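Local coordinates for protein beta-fructofuranosidase (Bifidobacterium adolescentis, PDB 6NOB) that probably hydrolyses terminal beta-fructofuranoside linkages such as that of sucrose, as a member of glycoside hydrolase family 32, at residues A[128-133]-A[153-158]; A[121-126]-A[469-474]. One frame throughout, in Å; residues are numbered along the deposited sequence.

Both contacts reach the sheet in which strands 127-138 and 468-481 run side by side. Contact 1 joins the first of these strands to the loop 153-158; contact 2 lays the segment leading into the same strand against the start of the other. Their centres are about 11 Å apart, and they touch where M129 N probably bonds to N469 O. Contact 2 is buried throughout: methionines and a leucine pack on a histidine and a glutamate whose polar ends are held elsewhere, and a backbone hydrogen bond and a bridging water pin it. Contact 1 is partly buried, with no hydrogen bond between its segments; the W155 indole, N130 amide and D131 carboxylate gather round a bound di(hydroxyethyl)ether.

Contact 1 of 2, residues A[128-133]-A[153-158]; sequences WMNDPN and FGWDNM. With PEG (di(hydroxyethyl)ether), chain G.
W128 and F153 bring their CA atoms to 5.1 Å, and from there the loop 153-158 runs across the W128 indole without a hydrogen bond to segment 128-133. CG of W128 lies anti to the backbone N (chi1 166°); W155 N lies over the centre of one face of the indole, 3.6 Å from W128 CD2, while W155 CA makes a CH-pi contact with the five-membered ring. F153 O meets the edge of the same indole, 3.2 Å from W128 CE3. The two indoles meet obliquely, their planes at 85°. M158, bent along its chain, sets CE 3.9 Å from W128 CD1 and SD beside N130 OD1. Polar bonds fix the amide of N130: W128 NE1 donates to N130 OD1 at 2.6 Å, and N130 ND2 reaches D131 OD1 at 3.0 Å from above the carboxylate plane. N130 ND2 also holds PEG O1 at 2.8 Å, and W155 NE1 donates to PEG O1 at 3.1 Å. WMNDPN matches the family 32 motif whose aspartate is the nucleophile in relatives, a role D131 probably shares. A ligand beside that carboxylate, its O1 gripped by N130 and W155, and also bonded to Q147, is consistent with a pocket for sugar hydroxyls.

Contact 2 of 2, residues A[121-126]-A[469-474]; sequences HFEPFA and NGMMSL
H121 to P124 pack against G470 to L474 in a buried contact of the five-bladed beta-propeller of family 32, where the first and last blades meet; the two chain directions are 145° apart. M472 N donates to F122 O at 3.1 Å, nearly straight (158°), and M471 CA brings a C-H to the same oxygen. H121 points its CB toward segment 469-474, with CG anti to the carbonyl carbon (chi1 -66°). L474 CD2 lies over the centre of one face of the H121 ring, 4.3 Å from its centroid, and M472 O sits in plane at the edge, 3.1 Å from H121 CD2. M471 SD comes within 3.6 Å of H121 CB. Both ring nitrogens bond to carboxylates, ND1 to D588 and NE2 to E593, tying the propeller to the C-terminal beta-sandwich. An alanine here would probably leave D588 and E593 without their imidazole partner and open a gap against L474. E123 lies side by side with M471, its CG 3.7 Å from M471 CB, while its carboxylate is held by R117 and S118. Beside the direct backbone bond, one water accepts from F122 N at 3.0 Å and donates to S473 O at 2.9 Å.

Contact 1 of 2, residues A[128-133]-A[153-158]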
ATOM      1  N   TRP A 128       2.978  12.428  -1.420  1.00 42.79           N
ATOM      2  CA  TRP A 128       2.604  11.191  -2.100  1.00 41.63           C
ATOM      3  C   TRP A 128       3.060   9.961  -1.326  1.00 42.13           C
ATOM      4  O   TRP A 128       4.161   9.936  -0.768  1.00 43.62           O
ATOM      5  CB  TRP A 128       3.199  11.149  -3.512  1.00 33.52           C
ATOM      6  CG  TRP A 128       3.161   9.791  -4.167  1.00 37.23           C
ATOM      7  CD1 TRP A 128       4.037   8.757  -3.973  1.00 37.81           C
ATOM      8  CD2 TRP A 128       2.213   9.333  -5.142  1.00 42.00           C
ATOM      9  NE1 TRP A 128       3.682   7.683  -4.752  1.00 39.66           N
ATOM     10  CE2 TRP A 128       2.569   8.010  -5.481  1.00 41.62           C
ATOM     11  CE3 TRP A 128       1.096   9.909  -5.756  1.00 38.70           C
ATOM     12  CZ2 TRP A 128       1.849   7.257  -6.407  1.00 35.16           C
ATOM     13  CZ3 TRP A 128       0.382   9.157  -6.676  1.00 35.31           C
ATOM     14  CH2 TRP A 128       0.763   7.847  -6.993  1.00 30.40           C
ATOM     15  N   MET A 129       2.218   8.924  -1.339  1.00 38.77           N
ATOM     16  CA  MET A 129       2.543   7.625  -0.765  1.00 37.25           C
ATOM     17  C   MET A 129       1.922   6.526  -1.618  1.00 39.80           C
ATOM     18  O   MET A 129       0.784   6.669  -2.077  1.00 39.06           O
ATOM     19  CB  MET A 129       2.029   7.515   0.678  1.00 33.51           C
ATOM     20  CG  MET A 129       2.052   6.099   1.241  1.00 32.79           C
ATOM     21  SD  MET A 129       1.303   5.954   2.877  1.00 37.39           S
ATOM     22  CE  MET A 129      -0.437   5.989   2.467  1.00 34.78           C
ATOM     23  N   ASN A 130       2.663   5.430  -1.838  1.00 33.66           N
ATOM     24  CA  ASN A 130       2.018   4.235  -2.381  1.00 35.83           C
ATOM     25  C   ASN A 130       2.285   2.984  -1.535  1.00 37.07           C
ATOM     26  O   ASN A 130       1.776   2.889  -0.412  1.00 36.82           O
ATOM     27  CB  ASN A 130       2.386   4.006  -3.863  1.00 29.61           C
ATOM     28  CG  ASN A 130       3.854   4.219  -4.177  1.00 31.62           C
ATOM     29  OD1 ASN A 130       4.382   5.319  -4.033  1.00 34.27           O
ATOM     30  ND2 ASN A 130       4.505   3.173  -4.675  1.00 29.83           N
ATOM     31  N   ASP A 131       3.068   2.035  -2.050  1.00 36.26           N
ATOM     32  CA  ASP A 131       3.056   0.663  -1.546  1.00 35.41           C
ATOM     33  C   ASP A 131       3.385   0.602  -0.056  1.00 36.73           C
ATOM     34  O   ASP A 131       4.280   1.318   0.411  1.00 39.01           O
ATOM     35  CB  ASP A 131       4.080  -0.197  -2.292  1.00 41.90           C
ATOM     36  CG  ASP A 131       3.881  -0.204  -3.787  1.00 43.19           C
ATOM     37  OD1 ASP A 131       3.083   0.603  -4.311  1.00 42.05           O
ATOM     38  OD2 ASP A 131       4.545  -1.035  -4.437  1.00 40.48           O
ATOM     39  N   PRO A 132       2.722  -0.267   0.711  1.00 35.82           N
ATOM     40  CA  PRO A 132       3.207  -0.585   2.060  1.00 29.93           C
ATOM     41  C   PRO A 132       4.419  -1.500   1.989  1.00 33.23           C
ATOM     42  O   PRO A 132       4.486  -2.410   1.160  1.00 32.47           O
ATOM     43  CB  PRO A 132       2.012  -1.297   2.706  1.00 32.20           C
ATOM     44  CG  PRO A 132       1.305  -1.936   1.552  1.00 33.97           C
ATOM     45  CD  PRO A 132       1.479  -0.992   0.384  1.00 37.60           C
ATOM     46  N   ASN A 133       5.390  -1.248   2.868  1.00 30.40           N
ATOM     47  CA  ASN A 133       6.645  -1.985   2.867  1.00 29.44           C
ATOM     48  C   ASN A 133       7.000  -2.444   4.275  1.00 33.93           C
ATOM     49  O   ASN A 133       6.531  -1.891   5.273  1.00 37.54           O
ATOM     50  CB  ASN A 133       7.807  -1.141   2.316  1.00 28.49           C
ATOM     51  CG  ASN A 133       7.538  -0.599   0.925  1.00 33.19           C
ATOM     52  OD1 ASN A 133       7.979   0.498   0.582  1.00 30.26           O
ATOM     53  ND2 ASN A 133       6.824  -1.368   0.112  1.00 30.75           N
ATOM     54  N   PHE A 153       2.823  15.889  -5.197  1.00 49.30           N
ATOM     55  CA  PHE A 153       1.552  15.183  -5.118  1.00 46.57           C
ATOM     56  C   PHE A 153       1.516  13.910  -5.951  1.00 43.87           C
ATOM     57  O   PHE A 153       0.629  13.076  -5.746  1.00 43.67           O
ATOM     58  CB  PHE A 153       0.417  16.114  -5.562  1.00 49.73           C
ATOM     59  CG  PHE A 153      -0.944  15.702  -5.071  1.00 49.05           C
ATOM     60  CD1 PHE A 153      -1.310  15.900  -3.747  1.00 46.46           C
ATOM     61  CD2 PHE A 153      -1.862  15.132  -5.939  1.00 47.20           C
ATOM     62  CE1 PHE A 153      -2.566  15.527  -3.297  1.00 42.88           C
ATOM     63  CE2 PHE A 153      -3.116  14.756  -5.496  1.00 47.70           C
ATOM     64  CZ  PHE A 153      -3.470  14.954  -4.172  1.00 46.90           C
ATOM     65  N   GLY A 154       2.448  13.739  -6.892  1.00 41.73           N
ATOM     66  CA  GLY A 154       2.526  12.552  -7.703  1.00 41.30           C
ATOM     67  C   GLY A 154       3.712  11.674  -7.327  1.00 46.60           C
ATOM     68  O   GLY A 154       4.473  11.957  -6.405  1.00 45.00           O
ATOM     69  N   TRP A 155       3.849  10.582  -8.073  1.00 47.08           N
ATOM     70  CA  TRP A 155       4.974   9.682  -7.871  1.00 40.47           C
ATOM     71  C   TRP A 155       6.273  10.362  -8.292  1.00 41.48           C
ATOM     72  O   TRP A 155       6.301  11.152  -9.240  1.00 48.09           O
ATOM     73  CB  TRP A 155       4.765   8.387  -8.659  1.00 35.54           C
ATOM     74  CG  TRP A 155       5.813   7.349  -8.388  1.00 41.69           C
ATOM     75  CD1 TRP A 155       5.740   6.319  -7.491  1.00 46.10           C
ATOM     76  CD2 TRP A 155       7.094   7.240  -9.020  1.00 42.19           C
ATOM     77  NE1 TRP A 155       6.900   5.580  -7.524  1.00 40.37           N
ATOM     78  CE2 TRP A 155       7.746   6.126  -8.455  1.00 42.22           C
ATOM     79  CE3 TRP A 155       7.753   7.978 -10.009  1.00 41.10           C
ATOM     80  CZ2 TRP A 155       9.023   5.734  -8.845  1.00 44.12           C
ATOM     81  CZ3 TRP A 155       9.022   7.589 -10.392  1.00 39.98           C
ATOM     82  CH2 TRP A 155       9.643   6.478  -9.813  1.00 42.72           C
ATOM     83  N   ASP A 156       7.352  10.062  -7.575  1.00 36.71           N
ATOM     84  CA  ASP A 156       8.675  10.592  -7.889  1.00 40.42           C
ATOM     85  C   ASP A 156       9.711   9.660  -7.269  1.00 41.23           C
ATOM     86  O   ASP A 156       9.385   8.545  -6.846  1.00 41.14           O
ATOM     87  CB  ASP A 156       8.822  12.037  -7.398  1.00 41.74           C
ATOM     88  CG  ASP A 156       9.782  12.852  -8.245  1.00 42.53           C
ATOM     89  OD1 ASP A 156      10.637  12.254  -8.932  1.00 42.28           O
ATOM     90  OD2 ASP A 156       9.678  14.096  -8.218  1.00 42.83           O
ATOM     91  N   ASN A 157      10.964  10.118  -7.215  1.00 37.41           N
ATOM     92  CA  ASN A 157      12.049   9.310  -6.671  1.00 28.66           C
ATOM     93  C   ASN A 157      11.696   8.814  -5.273  1.00 39.31           C
ATOM     94  O   ASN A 157      11.311   9.595  -4.397  1.00 39.17           O
ATOM     95  CB  ASN A 157      13.345  10.119  -6.645  1.00 33.22           C
ATOM     96  CG  ASN A 157      13.908  10.365  -8.036  1.00 37.34           C
ATOM     97  OD1 ASN A 157      14.004   9.447  -8.854  1.00 36.53           O
ATOM     98  ND2 ASN A 157      14.285  11.611  -8.312  1.00 29.49           N
ATOM     99  N   MET A 158      11.834   7.508  -5.073  1.00 36.14           N
ATOM    100  CA  MET A 158      11.135   6.819  -3.999  1.00 37.47           C
ATOM    101  C   MET A 158      11.935   6.818  -2.703  1.00 41.95           C
ATOM    102  O   MET A 158      13.117   6.459  -2.687  1.00 38.35           O
ATOM    103  CB  MET A 158      10.810   5.387  -4.426  1.00 32.25           C
ATOM    104  CG  MET A 158       9.480   5.274  -5.149  1.00 35.50           C
ATOM    105  SD  MET A 158       8.098   5.621  -4.043  1.00 41.50           S
ATOM    106  CE  MET A 158       7.600   7.263  -4.549  1.00 27.99           C
TER
HETATM  107  C1  PEG G 806       7.420   2.110  -6.942  1.00 46.73           C
HETATM  108  O1  PEG G 806       7.063   2.972  -5.900  1.00 40.11           O
HETATM  109  C2  PEG G 806       7.608   0.711  -6.361  1.00 58.66           C
HETATM  110  O2  PEG G 806       6.961  -0.207  -7.194  1.00 69.00           O
HETATM  111  C3  PEG G 806       5.567  -0.084  -7.192  1.00 74.97           C
HETATM  112  C4  PEG G 806       4.962  -1.471  -7.398  1.00 74.33           C
HETATM  113  O4  PEG G 806       5.963  -2.428  -7.184  1.00 74.59           O

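Contact 2 of 2, residues A[121-126]-A[469-474]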
ATOM      1  N   HIS A 121      -8.222   5.682   7.938  1.00 41.12           N
ATOM      2  CA  HIS A 121      -7.193   4.983   7.183  1.00 39.65           C
ATOM      3  C   HIS A 121      -5.873   5.730   7.309  1.00 41.10           C
ATOM      4  O   HIS A 121      -5.847   6.953   7.473  1.00 44.39           O
ATOM      5  CB  HIS A 121      -7.580   4.853   5.707  1.00 35.74           C
ATOM      6  CG  HIS A 121      -8.772   3.978   5.468  1.00 37.91           C
ATOM      7  ND1 HIS A 121     -10.051   4.348   5.827  1.00 33.58           N
ATOM      8  CD2 HIS A 121      -8.880   2.754   4.899  1.00 32.32           C
ATOM      9  CE1 HIS A 121     -10.894   3.386   5.496  1.00 39.76           C
ATOM     10  NE2 HIS A 121     -10.210   2.407   4.930  1.00 40.36           N
ATOM     11  N   PHE A 122      -4.769   4.988   7.239  1.00 35.63           N
ATOM     12  CA  PHE A 122      -3.466   5.628   7.350  1.00 38.93           C
ATOM     13  C   PHE A 122      -3.180   6.470   6.113  1.00 44.20           C
ATOM     14  O   PHE A 122      -3.357   6.014   4.978  1.00 39.10           O
ATOM     15  CB  PHE A 122      -2.349   4.605   7.543  1.00 35.88           C
ATOM     16  CG  PHE A 122      -0.987   5.237   7.642  1.00 38.45           C
ATOM     17  CD1 PHE A 122      -0.541   5.760   8.846  1.00 39.66           C
ATOM     18  CD2 PHE A 122      -0.173   5.351   6.524  1.00 37.72           C
ATOM     19  CE1 PHE A 122       0.703   6.363   8.940  1.00 40.90           C
ATOM     20  CE2 PHE A 122       1.070   5.957   6.611  1.00 35.13           C
ATOM     21  CZ  PHE A 122       1.508   6.460   7.822  1.00 39.53           C
ATOM     22  N   GLU A 123      -2.733   7.699   6.339  1.00 47.62           N
ATOM     23  CA  GLU A 123      -2.249   8.602   5.310  1.00 42.44           C
ATOM     24  C   GLU A 123      -1.048   9.344   5.872  1.00 45.68           C
ATOM     25  O   GLU A 123      -0.968   9.565   7.087  1.00 46.35           O
ATOM     26  CB  GLU A 123      -3.320   9.618   4.876  1.00 41.07           C
ATOM     27  CG  GLU A 123      -4.637   9.018   4.410  1.00 37.41           C
ATOM     28  CD  GLU A 123      -5.694  10.079   4.156  1.00 41.40           C
ATOM     29  OE1 GLU A 123      -5.367  11.280   4.272  1.00 42.47           O
ATOM     30  OE2 GLU A 123      -6.851   9.716   3.845  1.00 41.00           O
ATOM     31  N   PRO A 124      -0.096   9.728   5.027  1.00 43.68           N
ATOM     32  CA  PRO A 124       0.987  10.600   5.491  1.00 40.15           C
ATOM     33  C   PRO A 124       0.455  11.997   5.772  1.00 41.42           C
ATOM     34  O   PRO A 124      -0.688  12.333   5.455  1.00 44.62           O
ATOM     35  CB  PRO A 124       1.978  10.592   4.326  1.00 36.28           C
ATOM     36  CG  PRO A 124       1.130  10.314   3.129  1.00 37.68           C
ATOM     37  CD  PRO A 124       0.052   9.378   3.603  1.00 40.13           C
ATOM     38  N   PHE A 125       1.308  12.817   6.394  1.00 40.10           N
ATOM     39  CA  PHE A 125       0.944  14.205   6.659  1.00 40.99           C
ATOM     40  C   PHE A 125       0.475  14.896   5.386  1.00 44.60           C
ATOM     41  O   PHE A 125      -0.576  15.545   5.363  1.00 44.78           O
ATOM     42  CB  PHE A 125       2.134  14.960   7.258  1.00 40.96           C
ATOM     43  CG  PHE A 125       2.557  14.465   8.609  1.00 42.79           C
ATOM     44  CD1 PHE A 125       1.649  14.382   9.651  1.00 47.24           C
ATOM     45  CD2 PHE A 125       3.871  14.091   8.840  1.00 40.19           C
ATOM     46  CE1 PHE A 125       2.044  13.931  10.897  1.00 45.40           C
ATOM     47  CE2 PHE A 125       4.271  13.640  10.082  1.00 43.20           C
ATOM     48  CZ  PHE A 125       3.358  13.562  11.112  1.00 42.29           C
ATOM     49  N   ALA A 126       1.246  14.752   4.314  1.00 46.92           N
ATOM     50  CA  ALA A 126       0.941  15.338   3.017  1.00 40.56           C
ATOM     51  C   ALA A 126       1.786  14.614   1.975  1.00 42.33           C
ATOM     52  O   ALA A 126       2.454  13.619   2.281  1.00 41.04           O
ATOM     53  CB  ALA A 126       1.199  16.848   3.028  1.00 33.71           C
ATOM     54  N   ASN A 469      -1.738  12.330  -1.192  1.00 45.24           N
ATOM     55  CA  ASN A 469      -2.212  11.451  -2.255  1.00 42.99           C
ATOM     56  C   ASN A 469      -1.791  10.034  -1.886  1.00 45.09           C
ATOM     57  O   ASN A 469      -0.651   9.629  -2.135  1.00 48.62           O
ATOM     58  CB  ASN A 469      -1.658  11.862  -3.615  1.00 46.26           C
ATOM     59  CG  ASN A 469      -2.220  11.022  -4.758  1.00 45.97           C
ATOM     60  OD1 ASN A 469      -2.671   9.892  -4.558  1.00 42.02           O
ATOM     61  ND2 ASN A 469      -2.191  11.574  -5.962  1.00 40.30           N
ATOM     62  N   GLY A 470      -2.717   9.281  -1.300  1.00 46.95           N
ATOM     63  CA  GLY A 470      -2.447   7.905  -0.946  1.00 45.66           C
ATOM     64  C   GLY A 470      -2.966   7.531   0.425  1.00 46.02           C
ATOM     65  O   GLY A 470      -2.867   8.315   1.374  1.00 45.24           O
ATOM     66  N   MET A 471      -3.536   6.336   0.537  1.00 41.82           N
ATOM     67  CA  MET A 471      -3.935   5.805   1.828  1.00 42.25           C
ATOM     68  C   MET A 471      -3.783   4.293   1.795  1.00 43.04           C
ATOM     69  O   MET A 471      -3.735   3.675   0.728  1.00 42.95           O
ATOM     70  CB  MET A 471      -5.372   6.203   2.196  1.00 38.73           C
ATOM     71  CG  MET A 471      -6.442   5.295   1.625  1.00 44.59           C
ATOM     72  SD  MET A 471      -8.093   5.725   2.203  1.00 44.54           S
ATOM     73  CE  MET A 471      -8.351   7.294   1.383  1.00 39.91           C
ATOM     74  N   MET A 472      -3.692   3.704   2.981  1.00 38.08           N
ATOM     75  CA  MET A 472      -3.659   2.259   3.114  1.00 34.13           C
ATOM     76  C   MET A 472      -5.051   1.736   3.434  1.00 37.25           C
ATOM     77  O   MET A 472      -5.887   2.438   4.009  1.00 38.55           O
ATOM     78  CB  MET A 472      -2.676   1.823   4.201  1.00 35.50           C
ATOM     79  CG  MET A 472      -1.267   2.343   3.993  1.00 38.69           C
ATOM     80  SD  MET A 472      -0.494   1.651   2.518  1.00 37.88           S
ATOM     81  CE  MET A 472       1.159   2.297   2.699  1.00 35.58           C
ATOM     82  N   SER A 473      -5.293   0.492   3.035  1.00 38.91           N
ATOM     83  CA  SER A 473      -6.507  -0.205   3.410  1.00 38.39           C
ATOM     84  C   SER A 473      -6.553  -0.410   4.925  1.00 45.99           C
ATOM     85  O   SER A 473      -5.572  -0.196   5.644  1.00 40.40           O
ATOM     86  CB  SER A 473      -6.579  -1.543   2.677  1.00 36.82           C
ATOM     87  OG  SER A 473      -5.649  -2.466   3.223  1.00 33.95           O
ATOM     88  N   LEU A 474      -7.723  -0.802   5.416  1.00 44.87           N
ATOM     89  CA  LEU A 474      -7.732  -1.275   6.791  1.00 43.47           C
ATOM     90  C   LEU A 474      -7.162  -2.692   6.835  1.00 44.68           C
ATOM     91  O   LEU A 474      -7.424  -3.490   5.932  1.00 46.43           O
ATOM     92  CB  LEU A 474      -9.150  -1.247   7.364  1.00 41.53           C
ATOM     93  CG  LEU A 474      -9.743   0.146   7.609  1.00 38.15           C
ATOM     94  CD1 LEU A 474     -11.229   0.065   7.939  1.00 32.61           C
ATOM     95  CD2 LEU A 474      -8.988   0.872   8.717  1.00 35.86           C
TER
HETATM   96  O   HOH W   1      -5.003   2.035   7.425  1.00 35.25           O